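PDB 2FSW: PG_0823 protein from Porphyromonas gingivalis, which probably binds DNA as a winged helix-turn-helix transcription regulator of the HxlR family. Local coordinates for residues B[20-23]-B[27-30]; B[31-36]-B[45-50]; B[61-64]-B[68-71]; B[72-75]-B[81-84]. One frame throughout, in Å; residues are numbered along the deposited sequence.

Contact 1 of 4, residues B[20-23]-B[27-30]; sequences QIFA and TLLI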
loop_
_atom_site.group_PDB
_atom_site.type_symbol
_atom_site.label_atom_id
_atom_site.label_comp_id
_atom_site.label_asym_id
_atom_site.label_seq_id
_atom_site.Cartn_x
_atom_site.Cartn_y
_atom_site.Cartn_z
ATOM N N GLN B 20 5.077 6.508 -2.531
ATOM C CA GLN B 20 4.669 7.921 -2.644
ATOM C C GLN B 20 3.260 8.040 -3.233
ATOM O O GLN B 20 2.431 8.820 -2.753
ATOM C CB GLN B 20 5.644 8.710 -3.518
ATOM C CG GLN B 20 7.086 8.729 -3.037
ATOM C CD GLN B 20 7.290 9.597 -1.816
ATOM O OE1 GLN B 20 7.876 9.160 -0.821
ATOM N NE2 GLN B 20 6.804 10.836 -1.880
ATOM N N ILE B 21 2.996 7.254 -4.274
ATOM C CA ILE B 21 1.685 7.216 -4.925
ATOM C C ILE B 21 0.653 6.423 -4.113
ATOM O O ILE B 21 -0.456 6.911 -3.873
ATOM C CB ILE B 21 1.793 6.594 -6.336
ATOM C CG1 ILE B 21 2.825 7.349 -7.185
ATOM C CG2 ILE B 21 0.433 6.556 -7.007
ATOM C CD1 ILE B 21 3.013 6.802 -8.608
ATOM N N PHE B 22 1.044 5.222 -3.674
ATOM C CA PHE B 22 0.111 4.194 -3.194
ATOM C C PHE B 22 -0.155 4.209 -1.697
ATOM O O PHE B 22 -1.010 3.454 -1.224
ATOM C CB PHE B 22 0.611 2.776 -3.546
ATOM C CG PHE B 22 0.798 2.523 -5.014
ATOM C CD1 PHE B 22 1.868 1.733 -5.456
ATOM C CD2 PHE B 22 -0.098 3.027 -5.960
ATOM C CE1 PHE B 22 2.060 1.483 -6.813
ATOM C CE2 PHE B 22 0.098 2.784 -7.337
ATOM C CZ PHE B 22 1.184 2.006 -7.754
ATOM N N ALA B 23 0.571 5.048 -0.958
ATOM C CA ALA B 23 0.497 5.058 0.513
ATOM C C ALA B 23 -0.868 5.439 1.087
ATOM O O ALA B 23 -1.156 5.142 2.232
ATOM C CB ALA B 23 1.587 5.944 1.107
ATOM N N THR B 27 -6.144 5.172 -2.025
ATOM C CA THR B 27 -5.563 5.105 -3.378
ATOM C C THR B 27 -5.786 3.773 -4.114
ATOM O O THR B 27 -6.374 3.753 -5.187
ATOM C CB THR B 27 -4.051 5.444 -3.371
ATOM O OG1 THR B 27 -3.846 6.694 -2.700
ATOM C CG2 THR B 27 -3.524 5.563 -4.785
ATOM N N LEU B 28 -5.298 2.679 -3.528
ATOM C CA LEU B 28 -5.362 1.369 -4.164
ATOM C C LEU B 28 -6.776 0.814 -4.244
ATOM O O LEU B 28 -7.101 0.087 -5.188
ATOM C CB LEU B 28 -4.430 0.374 -3.455
ATOM C CG LEU B 28 -2.952 0.672 -3.692
ATOM C CD1 LEU B 28 -2.060 -0.141 -2.752
ATOM C CD2 LEU B 28 -2.611 0.420 -5.174
ATOM N N LEU B 29 -7.600 1.150 -3.249
ATOM C CA LEU B 29 -9.010 0.734 -3.231
ATOM C C LEU B 29 -9.821 1.384 -4.350
ATOM O O LEU B 29 -10.680 0.749 -4.962
ATOM C CB LEU B 29 -9.665 1.079 -1.881
ATOM C CG LEU B 29 -9.635 0.004 -0.780
ATOM C CD1 LEU B 29 -10.124 0.601 0.527
ATOM C CD2 LEU B 29 -10.477 -1.237 -1.165
ATOM N N ILE B 30 -9.565 2.660 -4.595
ATOM C CA ILE B 30 -10.173 3.360 -5.717
ATOM C C ILE B 30 -9.816 2.673 -7.042
ATOM O O ILE B 30 -10.705 2.386 -7.856
ATOM C CB ILE B 30 -9.809 4.877 -5.699
ATOM C CG1 ILE B 30 -10.589 5.560 -4.565
ATOM C CG2 ILE B 30 -10.129 5.514 -7.039
ATOM C CD1 ILE B 30 -10.012 6.871 -4.045
HETATM O O HOH W 1 -1.700 7.517 -1.769
#

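Contact 2 of 4, residues B[31-36]-B[45-50]; sequences IFQINR and KRAIPG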
loop_
_atom_site.group_PDB
_atom_site.type_symbol
_atom_site.label_atom_id
_atom_site.label_comp_id
_atom_site.label_asym_id
_atom_site.label_seq_id
_atom_site.Cartn_x
_atom_site.Cartn_y
_atom_site.Cartn_z
ATOM N N ILE B 31 -8.524 2.382 -7.227
ATOM C CA ILE B 31 -8.037 1.728 -8.434
ATOM C C ILE B 31 -8.680 0.341 -8.545
ATOM O O ILE B 31 -9.157 -0.028 -9.618
ATOM C CB ILE B 31 -6.464 1.682 -8.495
ATOM C CG1 ILE B 31 -5.904 3.113 -8.596
ATOM C CG2 ILE B 31 -5.981 0.855 -9.682
ATOM C CD1 ILE B 31 -4.389 3.230 -8.464
ATOM N N PHE B 32 -8.734 -0.387 -7.424
ATOM C CA PHE B 32 -9.457 -1.667 -7.346
ATOM C C PHE B 32 -10.902 -1.551 -7.843
ATOM O O PHE B 32 -11.350 -2.352 -8.669
ATOM C CB PHE B 32 -9.408 -2.248 -5.916
ATOM C CG PHE B 32 -10.156 -3.563 -5.749
ATOM C CD1 PHE B 32 -9.833 -4.681 -6.535
ATOM C CD2 PHE B 32 -11.153 -3.694 -4.785
ATOM C CE1 PHE B 32 -10.498 -5.899 -6.379
ATOM C CE2 PHE B 32 -11.831 -4.909 -4.615
ATOM C CZ PHE B 32 -11.508 -6.012 -5.415
ATOM N N GLN B 33 -11.618 -0.538 -7.363
ATOM C CA GLN B 33 -13.025 -0.354 -7.727
ATOM C C GLN B 33 -13.245 0.065 -9.188
ATOM O O GLN B 33 -14.101 -0.501 -9.877
ATOM C CB GLN B 33 -13.759 0.566 -6.730
ATOM C CG GLN B 33 -14.137 -0.150 -5.432
ATOM C CD GLN B 33 -15.030 -1.376 -5.670
ATOM O OE1 GLN B 33 -15.765 -1.451 -6.664
ATOM N NE2 GLN B 33 -14.961 -2.336 -4.765
ATOM N N ILE B 34 -12.466 1.032 -9.663
ATOM C CA ILE B 34 -12.501 1.366 -11.089
ATOM C C ILE B 34 -12.228 0.111 -11.939
ATOM O O ILE B 34 -13.056 -0.257 -12.781
ATOM C CB ILE B 34 -11.532 2.512 -11.459
ATOM C CG1 ILE B 34 -11.908 3.805 -10.710
ATOM C CG2 ILE B 34 -11.562 2.758 -12.966
ATOM C CD1 ILE B 34 -10.781 4.864 -10.703
ATOM N N ASN B 35 -11.092 -0.549 -11.698
ATOM C CA ASN B 35 -10.741 -1.787 -12.388
ATOM C C ASN B 35 -10.716 -1.565 -13.914
ATOM O O ASN B 35 -10.128 -0.596 -14.399
ATOM C CB ASN B 35 -11.702 -2.924 -11.980
ATOM C CG ASN B 35 -10.982 -4.247 -11.694
ATOM O OD1 ASN B 35 -10.669 -4.573 -10.529
ATOM N ND2 ASN B 35 -10.727 -5.019 -12.747
ATOM N N ARG B 36 -11.383 -2.444 -14.653
ATOM C CA ARG B 36 -11.321 -2.459 -16.111
ATOM C C ARG B 36 -12.607 -1.972 -16.744
ATOM O O ARG B 36 -12.958 -2.375 -17.853
ATOM C CB ARG B 36 -11.014 -3.866 -16.602
ATOM C CG ARG B 36 -9.640 -4.331 -16.227
ATOM C CD ARG B 36 -9.428 -5.766 -16.649
ATOM N NE ARG B 36 -8.393 -6.359 -15.818
ATOM C CZ ARG B 36 -7.094 -6.284 -16.076
ATOM N NH1 ARG B 36 -6.670 -5.650 -17.168
ATOM N NH2 ARG B 36 -6.228 -6.845 -15.238
ATOM N N LYS B 45 -18.184 6.206 -5.258
ATOM C CA LYS B 45 -18.377 6.548 -3.845
ATOM C C LYS B 45 -19.179 5.487 -3.093
ATOM O O LYS B 45 -18.847 5.148 -1.952
ATOM C CB LYS B 45 -19.037 7.919 -3.682
ATOM C CG LYS B 45 -18.809 8.498 -2.300
ATOM C CD LYS B 45 -19.628 9.732 -2.055
ATOM C CE LYS B 45 -19.895 9.889 -0.572
ATOM N NZ LYS B 45 -21.055 10.785 -0.347
ATOM N N ARG B 46 -20.222 4.961 -3.736
ATOM C CA ARG B 46 -21.017 3.881 -3.146
ATOM C C ARG B 46 -20.292 2.531 -3.127
ATOM O O ARG B 46 -20.622 1.666 -2.314
ATOM C CB ARG B 46 -22.381 3.763 -3.830
ATOM C CG ARG B 46 -23.434 4.710 -3.245
ATOM C CD ARG B 46 -24.797 4.509 -3.883
ATOM N NE ARG B 46 -24.744 4.646 -5.338
ATOM C CZ ARG B 46 -24.971 5.774 -6.012
ATOM N NH1 ARG B 46 -25.273 6.900 -5.374
ATOM N NH2 ARG B 46 -24.887 5.773 -7.339
ATOM N N ALA B 47 -19.300 2.362 -4.008
ATOM C CA ALA B 47 -18.468 1.155 -4.034
ATOM C C ALA B 47 -17.424 1.117 -2.899
ATOM O O ALA B 47 -16.834 0.066 -2.625
ATOM C CB ALA B 47 -17.808 0.995 -5.395
ATOM N N ILE B 48 -17.208 2.259 -2.243
ATOM C CA ILE B 48 -16.313 2.364 -1.080
ATOM C C ILE B 48 -17.022 3.107 0.071
ATOM O O ILE B 48 -16.723 4.279 0.339
ATOM C CB ILE B 48 -14.962 3.069 -1.436
ATOM C CG1 ILE B 48 -14.409 2.548 -2.778
ATOM C CG2 ILE B 48 -13.939 2.865 -0.320
ATOM C CD1 ILE B 48 -13.279 3.355 -3.379
ATOM N N PRO B 49 -17.970 2.435 0.756
ATOM C CA PRO B 49 -18.728 3.133 1.802
ATOM C C PRO B 49 -17.859 3.489 3.006
ATOM O O PRO B 49 -17.095 2.650 3.503
ATOM C CB PRO B 49 -19.818 2.123 2.183
ATOM C CG PRO B 49 -19.228 0.798 1.823
ATOM C CD PRO B 49 -18.396 1.032 0.610
ATOM N N GLY B 50 -17.970 4.738 3.450
ATOM C CA GLY B 50 -17.195 5.236 4.582
ATOM C C GLY B 50 -16.198 6.306 4.180
ATOM O O GLY B 50 -15.755 7.089 5.020
#

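Contact 3 of 4, residues B[61-64]-B[68-71]; sequences KFLC and LIKK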
loop_
_atom_site.group_PDB
_atom_site.type_symbol
_atom_site.label_atom_id
_atom_site.label_comp_id
_atom_site.label_asym_id
_atom_site.label_seq_id
_atom_site.Cartn_x
_atom_site.Cartn_y
_atom_site.Cartn_z
ATOM N N LYS B 61 -8.322 13.539 -7.692
ATOM C CA LYS B 61 -7.436 14.557 -8.275
ATOM C C LYS B 61 -5.985 14.085 -8.308
ATOM O O LYS B 61 -5.312 14.189 -9.331
ATOM C CB LYS B 61 -7.519 15.889 -7.517
ATOM C CG LYS B 61 -6.664 16.980 -8.161
ATOM C CD LYS B 61 -6.284 18.133 -7.222
ATOM C CE LYS B 61 -5.163 17.783 -6.214
ATOM N NZ LYS B 61 -4.299 16.565 -6.495
ATOM N N PHE B 62 -5.516 13.577 -7.173
ATOM C CA PHE B 62 -4.174 13.003 -7.052
ATOM C C PHE B 62 -3.904 11.974 -8.160
ATOM O O PHE B 62 -2.932 12.101 -8.904
ATOM C CB PHE B 62 -4.007 12.410 -5.647
ATOM C CG PHE B 62 -2.688 11.736 -5.408
ATOM C CD1 PHE B 62 -1.539 12.488 -5.152
ATOM C CD2 PHE B 62 -2.600 10.340 -5.393
ATOM C CE1 PHE B 62 -0.313 11.857 -4.909
ATOM C CE2 PHE B 62 -1.383 9.703 -5.156
ATOM C CZ PHE B 62 -0.239 10.464 -4.912
ATOM N N LEU B 63 -4.793 10.990 -8.289
ATOM C CA LEU B 63 -4.645 9.912 -9.277
ATOM C C LEU B 63 -4.684 10.375 -10.737
ATOM O O LEU B 63 -3.997 9.802 -11.590
ATOM C CB LEU B 63 -5.694 8.825 -9.047
ATOM C CG LEU B 63 -5.643 8.003 -7.754
ATOM C CD1 LEU B 63 -6.935 7.230 -7.613
ATOM C CD2 LEU B 63 -4.424 7.067 -7.734
ATOM N N CYS B 64 -5.505 11.388 -11.030
ATOM C CA CYS B 64 -5.499 12.028 -12.355
ATOM C C CYS B 64 -4.147 12.697 -12.616
ATOM O O CYS B 64 -3.579 12.561 -13.702
ATOM C CB CYS B 64 -6.622 13.063 -12.475
ATOM S SG CYS B 64 -8.253 12.373 -12.828
ATOM N N LEU B 68 -2.830 7.995 -13.596
ATOM C CA LEU B 68 -3.243 6.626 -13.283
ATOM C C LEU B 68 -4.701 6.364 -13.663
ATOM O O LEU B 68 -5.072 5.240 -14.000
ATOM C CB LEU B 68 -3.009 6.331 -11.796
ATOM C CG LEU B 68 -1.546 6.159 -11.352
ATOM C CD1 LEU B 68 -1.473 5.791 -9.874
ATOM C CD2 LEU B 68 -0.849 5.119 -12.188
ATOM N N ILE B 69 -5.517 7.408 -13.597
ATOM C CA ILE B 69 -6.915 7.330 -13.996
ATOM C C ILE B 69 -7.204 8.470 -14.993
ATOM O O ILE B 69 -6.504 9.488 -14.993
ATOM C CB ILE B 69 -7.890 7.390 -12.767
ATOM C CG1 ILE B 69 -8.059 8.827 -12.254
ATOM C CG2 ILE B 69 -7.424 6.446 -11.631
ATOM C CD1 ILE B 69 -8.923 8.963 -11.029
ATOM N N LYS B 70 -8.202 8.285 -15.853
ATOM C CA LYS B 70 -8.661 9.384 -16.722
ATOM C C LYS B 70 -10.103 9.814 -16.437
ATOM O O LYS B 70 -10.934 9.003 -16.027
ATOM C CB LYS B 70 -8.415 9.099 -18.217
ATOM C CG LYS B 70 -8.917 7.751 -18.743
ATOM C CD LYS B 70 -8.665 7.616 -20.256
ATOM C CE LYS B 70 -7.500 6.680 -20.582
ATOM N NZ LYS B 70 -7.953 5.261 -20.585
ATOM N N LYS B 71 -10.378 11.097 -16.649
ATOM C CA LYS B 71 -11.669 11.712 -16.316
ATOM C C LYS B 71 -12.428 12.151 -17.570
ATOM O O LYS B 71 -11.903 12.932 -18.362
ATOM C CB LYS B 71 -11.429 12.915 -15.397
ATOM C CG LYS B 71 -12.659 13.705 -14.996
ATOM C CD LYS B 71 -12.287 14.864 -14.076
ATOM C CE LYS B 71 -11.500 15.944 -14.808
ATOM N NZ LYS B 71 -11.296 17.171 -13.984
#

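Contact 4 of 4, residues B[72-75]-B[81-84]; sequences KQYP and VEYS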
loop_
_atom_site.group_PDB
_atom_site.type_symbol
_atom_site.label_atom_id
_atom_site.label_comp_id
_atom_site.label_asym_id
_atom_site.label_seq_id
_atom_site.Cartn_x
_atom_site.Cartn_y
_atom_site.Cartn_z
ATOM N N LYS B 72 -13.646 11.630 -17.744
ATOM C CA LYS B 72 -14.546 12.048 -18.838
ATOM C C LYS B 72 -15.626 12.981 -18.304
ATOM O O LYS B 72 -16.410 12.605 -17.438
ATOM C CB LYS B 72 -15.227 10.853 -19.521
ATOM C CG LYS B 72 -14.296 9.882 -20.217
ATOM C CD LYS B 72 -14.788 8.453 -20.027
ATOM C CE LYS B 72 -13.653 7.581 -19.564
ATOM N NZ LYS B 72 -13.982 6.926 -18.265
ATOM N N GLN B 73 -15.660 14.192 -18.846
ATOM C CA GLN B 73 -16.661 15.204 -18.498
ATOM C C GLN B 73 -17.900 15.075 -19.392
ATOM O O GLN B 73 -17.779 14.923 -20.609
ATOM C CB GLN B 73 -16.050 16.594 -18.687
ATOM C CG GLN B 73 -16.358 17.590 -17.598
ATOM C CD GLN B 73 -15.485 17.412 -16.371
ATOM O OE1 GLN B 73 -15.988 17.321 -15.251
ATOM N NE2 GLN B 73 -14.174 17.376 -16.571
ATOM N N TYR B 74 -19.083 15.119 -18.781
ATOM C CA TYR B 74 -20.353 15.227 -19.514
ATOM C C TYR B 74 -21.150 16.439 -18.995
ATOM O O TYR B 74 -21.845 16.347 -17.976
ATOM C CB TYR B 74 -21.187 13.940 -19.399
ATOM C CG TYR B 74 -20.573 12.712 -20.045
ATOM C CD1 TYR B 74 -19.755 11.851 -19.315
ATOM C CD2 TYR B 74 -20.830 12.401 -21.379
ATOM C CE1 TYR B 74 -19.190 10.716 -19.904
ATOM C CE2 TYR B 74 -20.274 11.269 -21.976
ATOM C CZ TYR B 74 -19.455 10.431 -21.234
ATOM O OH TYR B 74 -18.901 9.311 -21.827
ATOM N N PRO B 75 -21.027 17.589 -19.686
ATOM C CA PRO B 75 -21.709 18.828 -19.296
ATOM C C PRO B 75 -23.162 18.902 -19.806
ATOM O O PRO B 75 -23.557 19.897 -20.410
ATOM C CB PRO B 75 -20.842 19.904 -19.955
ATOM C CG PRO B 75 -20.358 19.251 -21.217
ATOM C CD PRO B 75 -20.200 17.777 -20.897
ATOM N N VAL B 81 -19.490 12.863 -14.173
ATOM C CA VAL B 81 -18.093 12.481 -14.412
ATOM C C VAL B 81 -17.941 10.965 -14.455
ATOM O O VAL B 81 -18.480 10.253 -13.608
ATOM C CB VAL B 81 -17.086 13.010 -13.339
ATOM C CG1 VAL B 81 -16.345 14.244 -13.838
ATOM C CG2 VAL B 81 -17.751 13.227 -11.970
ATOM N N GLU B 82 -17.204 10.485 -15.449
ATOM C CA GLU B 82 -16.860 9.075 -15.538
ATOM C C GLU B 82 -15.356 8.923 -15.423
ATOM O O GLU B 82 -14.604 9.746 -15.956
ATOM C CB GLU B 82 -17.368 8.466 -16.846
ATOM C CG GLU B 82 -18.828 8.071 -16.763
ATOM C CD GLU B 82 -19.434 7.591 -18.072
ATOM O OE1 GLU B 82 -18.703 7.406 -19.073
ATOM O OE2 GLU B 82 -20.670 7.390 -18.083
ATOM N N TYR B 83 -14.936 7.883 -14.699
ATOM C CA TYR B 83 -13.526 7.554 -14.529
ATOM C C TYR B 83 -13.197 6.162 -15.055
ATOM O O TYR B 83 -13.989 5.226 -14.923
ATOM C CB TYR B 83 -13.121 7.662 -13.054
ATOM C CG TYR B 83 -13.142 9.073 -12.514
ATOM C CD1 TYR B 83 -12.036 9.911 -12.664
ATOM C CD2 TYR B 83 -14.270 9.576 -11.847
ATOM C CE1 TYR B 83 -12.052 11.215 -12.166
ATOM C CE2 TYR B 83 -14.294 10.868 -11.353
ATOM C CZ TYR B 83 -13.180 11.687 -11.509
ATOM O OH TYR B 83 -13.197 12.987 -11.013
ATOM N N SER B 84 -12.022 6.041 -15.660
ATOM C CA SER B 84 -11.473 4.743 -16.062
ATOM C C SER B 84 -9.976 4.742 -15.832
ATOM O O SER B 84 -9.379 5.801 -15.617
ATOM C CB SER B 84 -11.774 4.446 -17.527
ATOM O OG SER B 84 -11.318 5.501 -18.350
#

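Contact 1 of 4, residues B[20-23]-B[27-30]
F22 and T27 bring their CA atoms to 5.7 Å where helix 14-22 gives way to helix 27-34. The contact is a tight connection between two helices of the winged-helix domain. Its side chains do most of the joining.

F22 and L28 form the apolar half. Their side chains cross at about a right angle. The CD2 methyl of L28 reaches CD2 of the F22 ring at 3.7 Å. It approaches obliquely, from neither face nor edge. The other methyl of L28, CD1, lies 4.0 Å from F22 CB, so the leucine fork spans the root of the ring. F22 CG points anti to its carbonyl carbon (chi1 -59°), which sets the ring across L28.

T27 works on the other half. Its CG2 methyl sits at the edge of the F22 ring, near the ring plane, and T27 CG2 meets I21 O at 3.5 Å. The hydroxyl OG1 stands anti to the carbonyl carbon (chi1 -52°), and this leaves CG2 to make that contact. A water stands between I21 O and T27 OG1. It lies too near both for its exact position to be trusted.

I95 and V92 pack against F22, and the ring meets F102 of the second subunit with the planes about 60° apart. The corner therefore also takes part in the contact with the second subunit. Its chemistry is divided: F22 and L28 give apolar packing, while the T27 hydroxyl, in a buried position, is satisfied by a hydrogen bond with E59 of helix 53-65.

Contact 2 of 4, residues B[31-36]-B[45-50]
Q33 packs on A47 and I48, and these three buried residues make the whole contact between the end of helix 27-34 and the end of helix 41-47. The tight part is around A47 CB. Q33 OE1 stands 3.4 Å from A47 CB, and Q33 CG 3.8 Å from A47 CB. I48 adds its CG1, also 3.8 Å from Q33 CG. The side chains of Q33 and I48 slide past each other in opposite directions. A bend at chi2 (-58°) folds the glutamine chain, so that its CG and its amide both lie over A47. The amide is also held from outside: Q33 NE2 bonds S9 OG and K7 O of the second subunit.

In the HxlR-like helix-turn-helix, helix 41-47 would be the first helix of the motif and helix 53-65 the second, probably the one that reads DNA. This contact sets the first of them against helix 27-34.

Between the segments themselves there is no direct polar bond, and only 121 Å² is buried. R16 of the second subunit packs on I48 and bonds P49 O. The loose side lies further out, where R46 and G50 are exposed to solvent, while K45 forms a salt bridge with E53.

Contact 3 of 4, residues B[61-64]-B[68-71]
L63 and I69 form the apolar centre, where the end of helix 53-65 turns into strand 69-74, the first strand of the winged-helix wing. I69 CD1 lies 3.8 Å from L63 CB, and I69 CG2 is close to the same carbon. The isoleucine thus straddles the root of the leucine with two branches. Its CG1 stands between the backbone N and the carbonyl carbon (chi1 78°). This brings CG1 against C64 SG, and with chi2 extended CD1 reaches L63 CB. L63 also meets L68, with L63 CD2 and L68 CD1 3.9 Å apart. Beyond this pair, I21 packs on L68, and T27, I30 and I31 of helix 27-34 pack on L63.

C64 lies further out, partly exposed. Its SG touches I69 CG1 at 3.6 Å, and C64 SG lies 4.1 Å from K71 CB. The lysine offers only the base of its side chain here. Y83 of the neighbouring strand packs on I69 and on K71.

The polar edge is backbone. L63 O is gripped by two amides as the chain leaves the helix. I69 N gives L63 O a weak bond of 3.5 Å. L68 N gives the better one, reaching L63 O at 2.9 Å with an N-H...O angle of 160°.

Contact 4 of 4, residues B[72-75]-B[81-84]
K72 and E82 face each other as an antiparallel hydrogen-bonded pair in the beta hairpin that forms the wing. K72 N donates to E82 O at 2.8 Å, almost straight at 176°. E82 N returns a bond to K72 O. Next along, Q73 and V81 form a non-hydrogen-bonded pair.

The K72 side chain crosses its partner obliquely. K72 CB lies 3.8 Å from E82 O. K72 CD passes over E82 CB at 4.1 Å. The chain is bent at chi2, chi3 and chi4, and this carries its end along the hairpin past E82. K72 CE then comes to 3.4 Å from S84 OG. K72 NZ ends 3.0 Å from S84 OG, in a weak hydrogen bond. The ammonium is not in contact with the E82 carboxylate: K72 NZ and E82 OE1 are 4.8 Å apart, so any attraction is at a distance.

E82 turns its carboxylate to Y74. E82 OE1 is 3.4 Å from Y74 CE1 and approaches the ring obliquely, with ring and carboxylate planes 62° apart. R80 makes a cation-pi contact with the same ring and a long, weak ion pair with E82. On the other face of the hairpin, Q73 and V81 lie side by side, with Q73 OE1 3.4 Å from V81 CG1.

I38 packs on the face that holds K72, E82 and S84. Y83, on the V81 face, packs on L60 and C64 of helix 53-65. Strand 80-85 is the middle strand, flanked by 69-74 and by the short strand 39-40.

The four contacts form a chain of touching neighbours that runs from the helical core out to the wing. Contacts 1 and 2 share helix 27-34, and their centres are 12 Å apart; I30 CG1 and I48 CD1 touch at 3.7 Å. Contact 1 meets contact 3 through T27 CG2 and L63 CD2, 3.4 Å apart. I34 of contact 2 reaches both contact 3, at I69, and contact 4, at S84. Contacts 3 and 4 share strand 69-74 and are joined by K70 N and S84 O, 2.8 Å apart, probably hydrogen-bonded. Contacts 1 and 4 do not touch, their centres 21 Å apart. Contacts 1 and 2, and contact 3 through L68, meet the second subunit; contact 4 does not touch it.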